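Local coordinates for protein putative beta-glucosidase (Bifidobacterium adolescentis, PDB 5WAB) that hydrolyses beta-glucosidic bonds as a family 3 glycoside hydrolase and probably also releases terminal arabinopyranose from ginsenosides, at residues R164-Q173 with Y200-S208; H207-T216 with D236-L247. All coordinates share one frame; numbering follows the deposited sequence.

Contact 1: residues R164-Q173 with Y200-S208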
loop_
_atom_site.group_PDB
_atom_site.type_symbol
_atom_site.label_atom_id
_atom_site.label_comp_id
_atom_site.label_asym_id
_atom_site.label_seq_id
_atom_site.Cartn_x
_atom_site.Cartn_y
_atom_site.Cartn_z
ATOM N N ARG A 164 10.344 1.000 -16.819
ATOM C CA ARG A 164 9.692 -0.150 -16.196
ATOM C C ARG A 164 9.485 -1.319 -17.151
ATOM O O ARG A 164 9.388 -2.464 -16.693
ATOM C CB ARG A 164 8.345 0.265 -15.603
ATOM C CG ARG A 164 7.248 0.449 -16.634
ATOM C CD ARG A 164 6.032 1.107 -16.019
ATOM N NE ARG A 164 5.033 1.460 -17.022
ATOM C CZ ARG A 164 3.734 1.583 -16.769
ATOM N NH1 ARG A 164 3.270 1.380 -15.542
ATOM N NH2 ARG A 164 2.897 1.906 -17.747
ATOM N N LEU A 165 9.436 -1.071 -18.460
ATOM C CA LEU A 165 9.184 -2.145 -19.414
ATOM C C LEU A 165 10.418 -2.989 -19.678
ATOM O O LEU A 165 10.287 -4.105 -20.189
ATOM C CB LEU A 165 8.687 -1.573 -20.746
ATOM C CG LEU A 165 7.397 -0.756 -20.731
ATOM C CD1 LEU A 165 7.134 -0.102 -22.087
ATOM C CD2 LEU A 165 6.250 -1.654 -20.355
ATOM N N ARG A 166 11.604 -2.486 -19.345
ATOM C CA ARG A 166 12.841 -3.165 -19.701
ATOM C C ARG A 166 13.757 -3.409 -18.508
ATOM O O ARG A 166 14.512 -4.385 -18.510
ATOM C CB ARG A 166 13.580 -2.360 -20.772
ATOM C CG ARG A 166 12.863 -2.314 -22.114
ATOM C CD ARG A 166 13.649 -1.508 -23.134
ATOM N NE ARG A 166 13.902 -0.152 -22.651
ATOM C CZ ARG A 166 14.564 0.775 -23.333
ATOM N NH1 ARG A 166 15.047 0.496 -24.535
ATOM N NH2 ARG A 166 14.736 1.986 -22.813
ATOM N N VAL A 167 13.704 -2.543 -17.490
ATOM C CA VAL A 167 14.737 -2.562 -16.458
ATOM C C VAL A 167 14.713 -3.885 -15.703
ATOM O O VAL A 167 13.656 -4.499 -15.496
ATOM C CB VAL A 167 14.592 -1.368 -15.496
ATOM C CG1 VAL A 167 13.402 -1.536 -14.569
ATOM C CG2 VAL A 167 15.849 -1.189 -14.684
ATOM N N SER A 168 15.895 -4.346 -15.311
ATOM C CA SER A 168 16.031 -5.523 -14.472
ATOM C C SER A 168 16.294 -5.068 -13.044
ATOM O O SER A 168 17.338 -4.472 -12.760
ATOM C CB SER A 168 17.166 -6.412 -14.974
ATOM O OG SER A 168 17.487 -7.422 -14.033
ATOM N N ALA A 169 15.359 -5.354 -12.150
ATOM C CA ALA A 169 15.597 -5.118 -10.734
ATOM C C ALA A 169 16.483 -6.252 -10.246
ATOM O O ALA A 169 16.038 -7.398 -10.154
ATOM C CB ALA A 169 14.284 -5.051 -9.959
ATOM N N ASN A 170 17.746 -5.935 -9.965
ATOM C CA ASN A 170 18.720 -6.911 -9.491
ATOM C C ASN A 170 18.717 -6.885 -7.968
ATOM O O ASN A 170 19.202 -5.930 -7.348
ATOM C CB ASN A 170 20.102 -6.617 -10.070
ATOM C CG ASN A 170 20.132 -6.733 -11.584
ATOM O OD1 ASN A 170 19.390 -7.525 -12.165
ATOM N ND2 ASN A 170 20.982 -5.940 -12.232
ATOM N N ILE A 171 18.166 -7.937 -7.371
ATOM C CA ILE A 171 17.830 -7.974 -5.955
ATOM C C ILE A 171 18.396 -9.247 -5.349
ATOM O O ILE A 171 18.337 -10.316 -5.967
ATOM C CB ILE A 171 16.299 -7.933 -5.754
ATOM C CG1 ILE A 171 15.671 -6.838 -6.616
ATOM C CG2 ILE A 171 15.952 -7.742 -4.280
ATOM C CD1 ILE A 171 14.169 -6.820 -6.553
ATOM N N SER A 172 18.951 -9.136 -4.145
ATOM C CA SER A 172 19.393 -10.326 -3.434
ATOM C C SER A 172 18.189 -11.144 -2.974
ATOM O O SER A 172 17.066 -10.643 -2.864
ATOM C CB SER A 172 20.243 -9.958 -2.224
ATOM O OG SER A 172 19.424 -9.421 -1.208
ATOM N N GLN A 173 18.444 -12.422 -2.680
ATOM C CA GLN A 173 17.372 -13.303 -2.227
ATOM C C GLN A 173 16.786 -12.845 -0.897
ATOM O O GLN A 173 15.560 -12.816 -0.738
ATOM C CB GLN A 173 17.876 -14.741 -2.139
ATOM C CG GLN A 173 18.043 -15.360 -3.513
ATOM C CD GLN A 173 16.756 -15.303 -4.319
ATOM O OE1 GLN A 173 16.706 -14.699 -5.390
ATOM N NE2 GLN A 173 15.707 -15.946 -3.809
ATOM N N TYR A 200 5.807 -5.640 -15.174
ATOM C CA TYR A 200 6.490 -5.494 -16.456
ATOM C C TYR A 200 7.972 -5.813 -16.356
ATOM O O TYR A 200 8.571 -6.264 -17.339
ATOM C CB TYR A 200 6.352 -4.067 -16.985
ATOM C CG TYR A 200 5.026 -3.692 -17.600
ATOM C CD1 TYR A 200 4.630 -4.222 -18.820
ATOM C CD2 TYR A 200 4.193 -2.768 -16.984
ATOM C CE1 TYR A 200 3.427 -3.861 -19.395
ATOM C CE2 TYR A 200 2.994 -2.400 -17.550
ATOM C CZ TYR A 200 2.612 -2.949 -18.754
ATOM O OH TYR A 200 1.412 -2.584 -19.320
ATOM N N ASN A 201 8.589 -5.553 -15.205
ATOM C CA ASN A 201 10.038 -5.499 -15.143
ATOM C C ASN A 201 10.632 -6.898 -15.063
ATOM O O ASN A 201 9.935 -7.895 -14.862
ATOM C CB ASN A 201 10.497 -4.682 -13.941
ATOM C CG ASN A 201 9.980 -5.237 -12.627
ATOM O OD1 ASN A 201 8.832 -4.999 -12.247
ATOM N ND2 ASN A 201 10.825 -5.988 -11.929
ATOM N N ARG A 202 11.950 -6.950 -15.206
ATOM C CA ARG A 202 12.720 -8.158 -14.971
ATOM C C ARG A 202 13.231 -8.166 -13.538
ATOM O O ARG A 202 13.441 -7.114 -12.926
ATOM C CB ARG A 202 13.910 -8.250 -15.934
ATOM C CG ARG A 202 13.563 -8.403 -17.408
ATOM C CD ARG A 202 14.830 -8.425 -18.260
ATOM N NE ARG A 202 15.520 -7.142 -18.219
ATOM C CZ ARG A 202 16.810 -6.965 -18.502
ATOM N NH1 ARG A 202 17.575 -7.991 -18.846
ATOM N NH2 ARG A 202 17.340 -5.752 -18.432
ATOM N N ILE A 203 13.417 -9.367 -12.997
ATOM C CA ILE A 203 14.061 -9.558 -11.702
ATOM C C ILE A 203 15.263 -10.458 -11.935
ATOM O O ILE A 203 15.106 -11.648 -12.241
ATOM C CB ILE A 203 13.115 -10.161 -10.659
ATOM C CG1 ILE A 203 11.932 -9.222 -10.418
ATOM C CG2 ILE A 203 13.877 -10.462 -9.368
ATOM C CD1 ILE A 203 10.870 -9.794 -9.505
ATOM N N ASN A 204 16.461 -9.889 -11.813
ATOM C CA ASN A 204 17.707 -10.617 -12.043
ATOM C C ASN A 204 17.738 -11.223 -13.445
ATOM O O ASN A 204 18.130 -12.374 -13.636
ATOM C CB ASN A 204 17.915 -11.691 -10.970
ATOM C CG ASN A 204 18.056 -11.095 -9.578
ATOM O OD1 ASN A 204 18.758 -10.102 -9.390
ATOM N ND2 ASN A 204 17.370 -11.684 -8.603
ATOM N N GLY A 205 17.309 -10.439 -14.436
ATOM C CA GLY A 205 17.409 -10.823 -15.829
ATOM C C GLY A 205 16.193 -11.505 -16.429
ATOM O O GLY A 205 16.194 -11.782 -17.635
ATOM N N VAL A 206 15.160 -11.791 -15.645
ATOM C CA VAL A 206 13.995 -12.525 -16.120
ATOM C C VAL A 206 12.756 -11.653 -15.941
ATOM O O VAL A 206 12.454 -11.223 -14.821
ATOM C CB VAL A 206 13.836 -13.869 -15.393
ATOM C CG1 VAL A 206 12.661 -14.633 -15.959
ATOM C CG2 VAL A 206 15.111 -14.692 -15.520
ATOM N N HIS A 207 12.040 -11.403 -17.038
ATOM C CA HIS A 207 10.754 -10.721 -16.956
ATOM C C HIS A 207 9.793 -11.548 -16.110
ATOM O O HIS A 207 9.798 -12.781 -16.162
ATOM C CB HIS A 207 10.163 -10.517 -18.350
ATOM C CG HIS A 207 10.640 -9.277 -19.043
ATOM N ND1 HIS A 207 10.318 -8.008 -18.613
ATOM C CD2 HIS A 207 11.410 -9.115 -20.145
ATOM C CE1 HIS A 207 10.869 -7.118 -19.418
ATOM N NE2 HIS A 207 11.541 -7.764 -20.355
ATOM N N SER A 208 8.960 -10.864 -15.325
ATOM C CA SER A 208 8.076 -11.584 -14.415
ATOM C C SER A 208 7.103 -12.483 -15.171
ATOM O O SER A 208 6.768 -13.573 -14.691
ATOM C CB SER A 208 7.319 -10.596 -13.523
ATOM O OG SER A 208 8.216 -9.771 -12.786
HETATM O O HOH W 1 7.916 -5.540 -20.438
HETATM O O HOH W 2 15.770 -14.152 -8.008
#
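Ser168 pairs with Arg202 and Ala169 with Ile203 as two short parallel strands, joined by Arg202 N to Val167 O, Ala169 N to Arg202 O and Asn204 N to Ala169 O. Arg202 O takes a second bond, from Asn201 ND2, on the opposite face of its carbonyl plane from Ala169 N. Beyond the strands, the Asn204 amide imitates a further backbone residue. Asn204 OD1 accepts from Ile171 N at 3.0 Å, and Asn204 ND2 donates to a lone pair of Ile171 O at 3.1 Å, in the carbonyl plane. Ser168 OG has its own role at the turn: Gly205 N donates to it at 3.0 Å, while it donates to Asn170 OD1 at 2.7 Å. The Arg202 chain bends at chi3 (-66°), which lays one guanidinium face over Ser168 CB and turns NE to Arg166 O, 2.9 Å away and nearly in line with the C=O. At the other end, Leu165 CD2 makes a CH-pi contact over one face of the Tyr200 ring, 3.7 Å from its centroid. Tyr200 CE2 sits over the centre of the Arg164 guanidinium, whose NH1 also forms a salt bridge with Glu161. Tyr200 OH bonds to Trp233 O. Residues 203-206 form a type I' turn, the tight reversal of a two-residue beta hairpin. This hairpin and strand 168-170, both in the N-terminal domain, join strand 517-519 from much later in the chain in one small mixed sheet.

Contact 2: residues H207-T216 with D236-L247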
loop_
_atom_site.group_PDB
_atom_site.type_symbol
_atom_site.label_atom_id
_atom_site.label_comp_id
_atom_site.label_asym_id
_atom_site.label_seq_id
_atom_site.Cartn_x
_atom_site.Cartn_y
_atom_site.Cartn_z
ATOM N N HIS A 207 12.040 -11.403 -17.038
ATOM C CA HIS A 207 10.754 -10.721 -16.956
ATOM C C HIS A 207 9.793 -11.548 -16.110
ATOM O O HIS A 207 9.798 -12.781 -16.162
ATOM C CB HIS A 207 10.163 -10.517 -18.350
ATOM C CG HIS A 207 10.640 -9.277 -19.043
ATOM N ND1 HIS A 207 10.318 -8.008 -18.613
ATOM C CD2 HIS A 207 11.410 -9.115 -20.145
ATOM C CE1 HIS A 207 10.869 -7.118 -19.418
ATOM N NE2 HIS A 207 11.541 -7.764 -20.355
ATOM N N SER A 208 8.960 -10.864 -15.325
ATOM C CA SER A 208 8.076 -11.584 -14.415
ATOM C C SER A 208 7.103 -12.483 -15.171
ATOM O O SER A 208 6.768 -13.573 -14.691
ATOM C CB SER A 208 7.319 -10.596 -13.523
ATOM O OG SER A 208 8.216 -9.771 -12.786
ATOM N N ALA A 209 6.655 -12.059 -16.356
ATOM C CA ALA A 209 5.701 -12.847 -17.129
ATOM C C ALA A 209 6.279 -14.174 -17.586
ATOM O O ALA A 209 5.523 -15.067 -17.982
ATOM C CB ALA A 209 5.231 -12.043 -18.343
ATOM N N GLN A 210 7.594 -14.329 -17.480
ATOM C CA GLN A 210 8.354 -15.443 -18.024
ATOM C C GLN A 210 9.138 -16.165 -16.936
ATOM O O GLN A 210 9.933 -17.060 -17.239
ATOM C CB GLN A 210 9.289 -14.876 -19.096
ATOM C CG GLN A 210 9.976 -15.824 -20.030
ATOM C CD GLN A 210 10.661 -15.059 -21.136
ATOM O OE1 GLN A 210 10.139 -14.055 -21.606
ATOM N NE2 GLN A 210 11.841 -15.505 -21.538
ATOM N N ASN A 211 8.923 -15.799 -15.678
ATOM C CA ASN A 211 9.750 -16.231 -14.556
ATOM C C ASN A 211 9.069 -17.427 -13.896
ATOM O O ASN A 211 8.161 -17.262 -13.078
ATOM C CB ASN A 211 9.939 -15.074 -13.577
ATOM C CG ASN A 211 11.092 -15.288 -12.618
ATOM O OD1 ASN A 211 11.478 -16.423 -12.326
ATOM N ND2 ASN A 211 11.634 -14.188 -12.099
ATOM N N ARG A 212 9.510 -18.635 -14.249
ATOM C CA ARG A 212 8.886 -19.828 -13.685
ATOM C C ARG A 212 9.161 -19.944 -12.190
ATOM O O ARG A 212 8.291 -20.381 -11.425
ATOM C CB ARG A 212 9.378 -21.081 -14.410
ATOM C CG ARG A 212 8.767 -22.358 -13.875
ATOM C CD ARG A 212 9.055 -23.530 -14.784
ATOM N NE ARG A 212 8.565 -24.777 -14.211
ATOM C CZ ARG A 212 7.310 -25.212 -14.326
ATOM N NH1 ARG A 212 6.410 -24.498 -14.996
ATOM N NH2 ARG A 212 6.950 -26.365 -13.774
ATOM N N TRP A 213 10.365 -19.569 -11.758
ATOM C CA TRP A 213 10.658 -19.564 -10.332
ATOM C C TRP A 213 9.677 -18.678 -9.580
ATOM O O TRP A 213 9.155 -19.064 -8.528
ATOM C CB TRP A 213 12.095 -19.103 -10.090
ATOM C CG TRP A 213 12.422 -18.923 -8.645
ATOM C CD1 TRP A 213 12.714 -19.905 -7.746
ATOM C CD2 TRP A 213 12.498 -17.686 -7.927
ATOM N NE1 TRP A 213 12.967 -19.358 -6.513
ATOM C CE2 TRP A 213 12.845 -17.995 -6.600
ATOM C CE3 TRP A 213 12.311 -16.347 -8.280
ATOM C CZ2 TRP A 213 13.006 -17.013 -5.622
ATOM C CZ3 TRP A 213 12.472 -15.375 -7.309
ATOM C CH2 TRP A 213 12.811 -15.713 -5.997
ATOM N N LEU A 214 9.397 -17.495 -10.120
ATOM C CA LEU A 214 8.500 -16.570 -9.443
ATOM C C LEU A 214 7.064 -17.082 -9.473
ATOM O O LEU A 214 6.425 -17.231 -8.425
ATOM C CB LEU A 214 8.609 -15.187 -10.094
ATOM C CG LEU A 214 7.830 -14.048 -9.440
ATOM C CD1 LEU A 214 8.434 -13.714 -8.079
ATOM C CD2 LEU A 214 7.820 -12.820 -10.345
ATOM N N LEU A 215 6.551 -17.388 -10.671
ATOM C CA LEU A 215 5.136 -17.694 -10.848
ATOM C C LEU A 215 4.767 -19.118 -10.443
ATOM O O LEU A 215 3.582 -19.392 -10.220
ATOM C CB LEU A 215 4.730 -17.466 -12.303
ATOM C CG LEU A 215 4.938 -16.077 -12.915
ATOM C CD1 LEU A 215 4.345 -16.017 -14.327
ATOM C CD2 LEU A 215 4.328 -15.003 -12.027
ATOM N N THR A 216 5.735 -20.032 -10.350
ATOM C CA THR A 216 5.425 -21.426 -10.057
ATOM C C THR A 216 6.160 -21.923 -8.822
ATOM O O THR A 216 5.510 -22.371 -7.874
ATOM C CB THR A 216 5.750 -22.312 -11.269
ATOM O OG1 THR A 216 4.999 -21.867 -12.404
ATOM C CG2 THR A 216 5.388 -23.773 -10.979
ATOM N N ASP A 236 3.548 -9.743 -21.592
ATOM C CA ASP A 236 3.785 -11.076 -22.133
ATOM C C ASP A 236 4.531 -10.916 -23.453
ATOM O O ASP A 236 3.955 -10.463 -24.448
ATOM C CB ASP A 236 2.466 -11.821 -22.318
ATOM C CG ASP A 236 2.658 -13.293 -22.649
ATOM O OD1 ASP A 236 3.753 -13.679 -23.121
ATOM O OD2 ASP A 236 1.698 -14.069 -22.438
ATOM N N HIS A 237 5.812 -11.275 -23.459
ATOM C CA HIS A 237 6.649 -11.116 -24.644
ATOM C C HIS A 237 6.832 -12.404 -25.431
ATOM O O HIS A 237 7.035 -12.349 -26.648
ATOM C CB HIS A 237 8.025 -10.578 -24.241
ATOM C CG HIS A 237 7.978 -9.217 -23.621
ATOM N ND1 HIS A 237 6.889 -8.382 -23.746
ATOM C CD2 HIS A 237 8.867 -8.564 -22.835
ATOM C CE1 HIS A 237 7.119 -7.264 -23.083
ATOM N NE2 HIS A 237 8.310 -7.350 -22.519
ATOM N N ASP A 238 6.781 -13.551 -24.759
ATOM C CA ASP A 238 6.925 -14.865 -25.379
ATOM C C ASP A 238 5.744 -15.715 -24.933
ATOM O O ASP A 238 5.699 -16.152 -23.779
ATOM C CB ASP A 238 8.250 -15.518 -24.978
ATOM C CG ASP A 238 8.651 -16.655 -25.893
ATOM O OD1 ASP A 238 7.761 -17.336 -26.446
ATOM O OD2 ASP A 238 9.869 -16.874 -26.051
ATOM N N ARG A 239 4.796 -15.955 -25.845
ATOM C CA ARG A 239 3.579 -16.677 -25.480
ATOM C C ARG A 239 3.904 -18.037 -24.879
ATOM O O ARG A 239 3.366 -18.408 -23.830
ATOM C CB ARG A 239 2.673 -16.835 -26.698
ATOM C CG ARG A 239 1.974 -15.562 -27.150
ATOM C CD ARG A 239 1.078 -14.979 -26.065
ATOM N NE ARG A 239 0.151 -15.954 -25.493
ATOM C CZ ARG A 239 -1.030 -16.275 -26.015
ATOM N NH1 ARG A 239 -1.438 -15.715 -27.146
ATOM N NH2 ARG A 239 -1.806 -17.170 -25.409
ATOM N N VAL A 240 4.777 -18.802 -25.535
ATOM C CA VAL A 240 5.085 -20.144 -25.056
ATOM C C VAL A 240 5.852 -20.081 -23.742
ATOM O O VAL A 240 5.540 -20.809 -22.789
ATOM C CB VAL A 240 5.866 -20.929 -26.128
ATOM C CG1 VAL A 240 6.188 -22.329 -25.639
ATOM C CG2 VAL A 240 5.076 -20.982 -27.408
ATOM N N ALA A 241 6.847 -19.193 -23.657
ATOM C CA ALA A 241 7.650 -19.102 -22.441
ATOM C C ALA A 241 6.809 -18.670 -21.248
ATOM O O ALA A 241 6.958 -19.215 -20.147
ATOM C CB ALA A 241 8.817 -18.141 -22.652
ATOM N N SER A 242 5.907 -17.705 -21.450
ATOM C CA SER A 242 5.061 -17.244 -20.351
ATOM C C SER A 242 4.144 -18.353 -19.855
ATOM O O SER A 242 3.990 -18.541 -18.643
ATOM C CB SER A 242 4.242 -16.027 -20.785
ATOM O OG SER A 242 5.081 -14.919 -21.062
ATOM N N LEU A 243 3.521 -19.094 -20.774
ATOM C CA LEU A 243 2.629 -20.167 -20.360
ATOM C C LEU A 243 3.380 -21.229 -19.570
ATOM O O LEU A 243 2.884 -21.722 -18.549
ATOM C CB LEU A 243 1.956 -20.802 -21.574
ATOM C CG LEU A 243 0.763 -21.677 -21.187
ATOM C CD1 LEU A 243 -0.528 -20.861 -21.189
ATOM C CD2 LEU A 243 0.655 -22.897 -22.073
ATOM N N ASN A 244 4.586 -21.590 -20.023
ATOM C CA ASN A 244 5.375 -22.585 -19.309
ATOM C C ASN A 244 5.828 -22.070 -17.953
ATOM O O ASN A 244 6.021 -22.861 -17.026
ATOM C CB ASN A 244 6.577 -23.009 -20.149
ATOM C CG ASN A 244 6.206 -23.989 -21.250
ATOM O OD1 ASN A 244 5.216 -24.714 -21.141
ATOM N ND2 ASN A 244 6.997 -24.013 -22.318
ATOM N N ALA A 245 5.993 -20.758 -17.810
ATOM C CA ALA A 245 6.395 -20.209 -16.523
ATOM C C ALA A 245 5.256 -20.214 -15.513
ATOM O O ALA A 245 5.517 -20.155 -14.307
ATOM C CB ALA A 245 6.927 -18.785 -16.699
ATOM N N GLY A 246 4.009 -20.279 -15.974
ATOM C CA GLY A 246 2.872 -20.280 -15.077
ATOM C C GLY A 246 1.931 -19.105 -15.261
ATOM O O GLY A 246 1.039 -18.879 -14.437
ATOM N N LEU A 247 2.104 -18.360 -16.350
ATOM C CA LEU A 247 1.209 -17.258 -16.683
ATOM C C LEU A 247 -0.027 -17.811 -17.385
ATOM O O LEU A 247 0.066 -18.347 -18.495
ATOM C CB LEU A 247 1.914 -16.242 -17.572
ATOM C CG LEU A 247 1.113 -14.957 -17.764
ATOM C CD1 LEU A 247 1.524 -13.919 -16.719
ATOM C CD2 LEU A 247 1.279 -14.435 -19.178
HETATM O O HOH W 3 12.135 -14.713 -24.757
#
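Arg212 and Ala245 bring their backbones together, CA to CA 3.8 Å, where the first turn of helix 212-222 meets the end of helix 239-245. Gly246 closes that end in a Schellman motif. The axes of 212-216 and 239-245 approach to 9.3 Å at 47°. Both helices belong to the TIM-barrel-type N-terminal domain, and both are capped at their N termini. Asn211 OD1 accepts from Leu214 N, and Asp238 OD1 accepts weakly from Ala241 N.

Apolar contacts fill the middle. Ala245 CB presses on the backbone of Gln210, 3.4 Å from its C atom. Gln210 itself reaches outward with an extended chain, CG opposite the backbone N (chi1 -167°), which lays Gln210 CG 3.7 Å from Ala241 CB. Leu215 CD1 lies 4.1 Å from Leu247 CB. Ala209 CB and the Leu247 side chain both also touch Cys198 on strand 195-198.

One aromatic pair sits at the edge of the contact. The His237 ring turns its edge to a face of His207, in a T-shaped stack with planes at 83°. His237 CD2 is the leading atom, 3.7 Å from His207 NE2.

Polar contacts gather on the carbonyl oxygens of Asn244 and Ala245, in the last turn of the helix. Arg212 CA approaches Ala245 O in a CA-H...O contact. The extended Arg212 chain brings NH1 to Asn244 O in a weak, bent bond, with the oxygen near the guanidinium plane. Thr216 OG1 donates to Ala245 O at 2.6 Å, coming from above the carbonyl plane.

In the fold
Both contacts lie in the N-terminal domain and both are partly buried, with buried and exposed residues in each. They share His207 and Ser208, where strand 206-207 runs on toward helix 212-222. Contact 1 joins strands, so regular backbone bonds carry it, and asparagine and arginine side chains extend the pairing. Contact 2 joins two helices and a 3-10 segment. Few bonds cross it, and it rests mainly on alanine and leucine side chains packing on each other and on backbone. His207 links the two: its ND1 holds Tyr200 O in the contact 1 segment, while its ring face receives His237 in contact 2. Gln173 and Trp213 also touch between them.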